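PDB 5TV7: putative peptidoglycan-binding/hydrolysing protein from Peptoclostridium difficile, which probably binds peptidoglycan of the bacterial cell wall and may take part in its hydrolysis. Local coordinates for residues Met124-Leu127 against Asn131-Ile134. Numbering follows the deposited sequence.
Sequences MLTL and NVGI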
HETATM    1  N   MSE A 124      -0.988  -4.244  -0.281  1.00 26.16           N
HETATM    2  CA  MSE A 124      -0.528  -5.641  -0.292  1.00 27.89           C
HETATM    3  C   MSE A 124       0.706  -5.858   0.567  1.00 28.79           C
HETATM    4  O   MSE A 124       0.790  -6.845   1.308  1.00 30.28           O
HETATM    5  CB  MSE A 124      -0.298  -6.067  -1.742  1.00 28.73           C
HETATM    6  CG  MSE A 124      -1.655  -6.222  -2.418  1.00 29.74           C
HETATM    7 SE   MSE A 124      -1.473  -7.052  -4.183  1.00 32.29          SE
HETATM    8  CE  MSE A 124      -0.700  -5.525  -5.097  1.00 31.77           C
ATOM      9  N   LEU A 125       1.665  -4.942   0.488  1.00 28.36           N
ATOM     10  CA  LEU A 125       2.887  -5.038   1.307  1.00 28.56           C
ATOM     11  C   LEU A 125       2.519  -4.955   2.789  1.00 30.01           C
ATOM     12  O   LEU A 125       3.034  -5.726   3.613  1.00 29.29           O
ATOM     13  CB  LEU A 125       3.883  -3.948   0.935  1.00 28.13           C
ATOM     14  CG  LEU A 125       4.554  -4.083  -0.422  1.00 28.67           C
ATOM     15  CD1 LEU A 125       5.206  -2.769  -0.831  1.00 29.65           C
ATOM     16  CD2 LEU A 125       5.584  -5.203  -0.398  1.00 29.35           C
ATOM     17  N   THR A 126       1.590  -4.059   3.119  1.00 29.74           N
ATOM     18  CA  THR A 126       1.144  -3.929   4.504  1.00 30.96           C
ATOM     19  C   THR A 126       0.476  -5.227   5.013  1.00 32.69           C
ATOM     20  O   THR A 126       0.706  -5.618   6.157  1.00 33.10           O
ATOM     21  CB  THR A 126       0.241  -2.707   4.699  1.00 30.60           C
ATOM     22  OG1 THR A 126       0.947  -1.536   4.272  1.00 29.95           O
ATOM     23  CG2 THR A 126      -0.135  -2.552   6.148  1.00 33.30           C
ATOM     24  N   LEU A 127      -0.315  -5.898   4.165  1.00 32.88           N
ATOM     25  CA  LEU A 127      -0.925  -7.189   4.539  1.00 34.84           C
ATOM     26  C   LEU A 127       0.114  -8.260   4.853  1.00 34.79           C
ATOM     27  O   LEU A 127      -0.141  -9.141   5.665  1.00 37.86           O
ATOM     28  CB  LEU A 127      -1.834  -7.730   3.436  1.00 34.91           C
ATOM     29  CG  LEU A 127      -3.239  -7.173   3.338  1.00 35.69           C
ATOM     30  CD1 LEU A 127      -3.887  -7.629   2.041  1.00 36.26           C
ATOM     31  CD2 LEU A 127      -4.055  -7.624   4.547  1.00 37.05           C
ATOM     32  N   ASN A 131       6.196  -2.410   6.796  1.00 34.26           N
ATOM     33  CA  ASN A 131       5.883  -1.126   7.328  1.00 37.55           C
ATOM     34  C   ASN A 131       6.167  -0.080   6.244  1.00 37.42           C
ATOM     35  O   ASN A 131       7.315   0.268   5.965  1.00 37.10           O
ATOM     36  CB  ASN A 131       6.710  -0.912   8.588  1.00 42.00           C
ATOM     37  CG  ASN A 131       6.295   0.311   9.358  1.00 45.58           C
ATOM     38  OD1 ASN A 131       5.734   1.248   8.807  1.00 48.32           O
ATOM     39  ND2 ASN A 131       6.594   0.319  10.642  1.00 51.03           N
ATOM     40  N   VAL A 132       5.100   0.340   5.577  1.00 36.45           N
ATOM     41  CA  VAL A 132       5.155   1.379   4.561  1.00 37.58           C
ATOM     42  C   VAL A 132       3.946   2.230   4.874  1.00 39.99           C
ATOM     43  O   VAL A 132       2.969   1.731   5.434  1.00 43.37           O
ATOM     44  CB  VAL A 132       5.011   0.840   3.116  1.00 37.06           C
ATOM     45  CG1 VAL A 132       6.015  -0.252   2.842  1.00 38.74           C
ATOM     46  CG2 VAL A 132       3.609   0.302   2.842  1.00 37.67           C
ATOM     47  N   GLY A 133       3.990   3.500   4.540  1.00 40.52           N
ATOM     48  CA  GLY A 133       2.811   4.342   4.734  1.00 39.63           C
ATOM     49  C   GLY A 133       1.944   4.109   3.516  1.00 38.15           C
ATOM     50  O   GLY A 133       2.470   4.001   2.400  1.00 39.17           O
ATOM     51  N   ILE A 134       0.632   3.993   3.707  1.00 36.19           N
ATOM     52  CA  ILE A 134      -0.274   3.775   2.579  1.00 34.00           C
ATOM     53  C   ILE A 134      -0.844   5.119   2.145  1.00 34.18           C
ATOM     54  O   ILE A 134      -1.967   5.492   2.513  1.00 34.32           O
ATOM     55  CB  ILE A 134      -1.378   2.767   2.929  1.00 33.18           C
ATOM     56  CG1 ILE A 134      -0.736   1.454   3.398  1.00 32.55           C
ATOM     57  CG2 ILE A 134      -2.289   2.548   1.724  1.00 32.76           C
ATOM     58  CD1 ILE A 134      -1.695   0.514   4.083  1.00 33.30           C
TER
HETATM   59  O   HOH W   1       2.347  -0.486   6.204  1.00 45.75           O
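T126 meets V132 and I134 in a buried contact, where the last turn of helix 116-127 packs against the loop leading to helix 140-152, within the putative peptidoglycan-binding domain. No direct hydrogen bond joins the two segments, and they bury 170 Å² between them. The closest approaches are made by the T126 hydroxyl. T126 OG1 lies 3.3 Å from CD1 of I134 and 3.5 Å from CG2 of V132, two methyl groups that come against it from directions roughly at right angles. I134 reaches it end-on: its chain is extended beyond CG1 (chi2 166°), and CD1 also comes within 3.8 Å of CB of T126. With chi1 at -57°, T126 OG1 stands beside its own backbone N, and it hydrogen-bonds to the carbonyl oxygen of Q122 one helical turn earlier. A water is its second polar partner, donating to T126 OG1 at 2.6 Å; the same water lies 2.4 Å from V132 O, shorter than a normal hydrogen bond, so that half of a bridge is doubtful. Beyond the contact, V132 touches A145 and L125 touches V146 and F149 of helix 140-152, L125 also meets L169 of helix 163-173, and T126 and I134 both pack on L26 of strand 26-32.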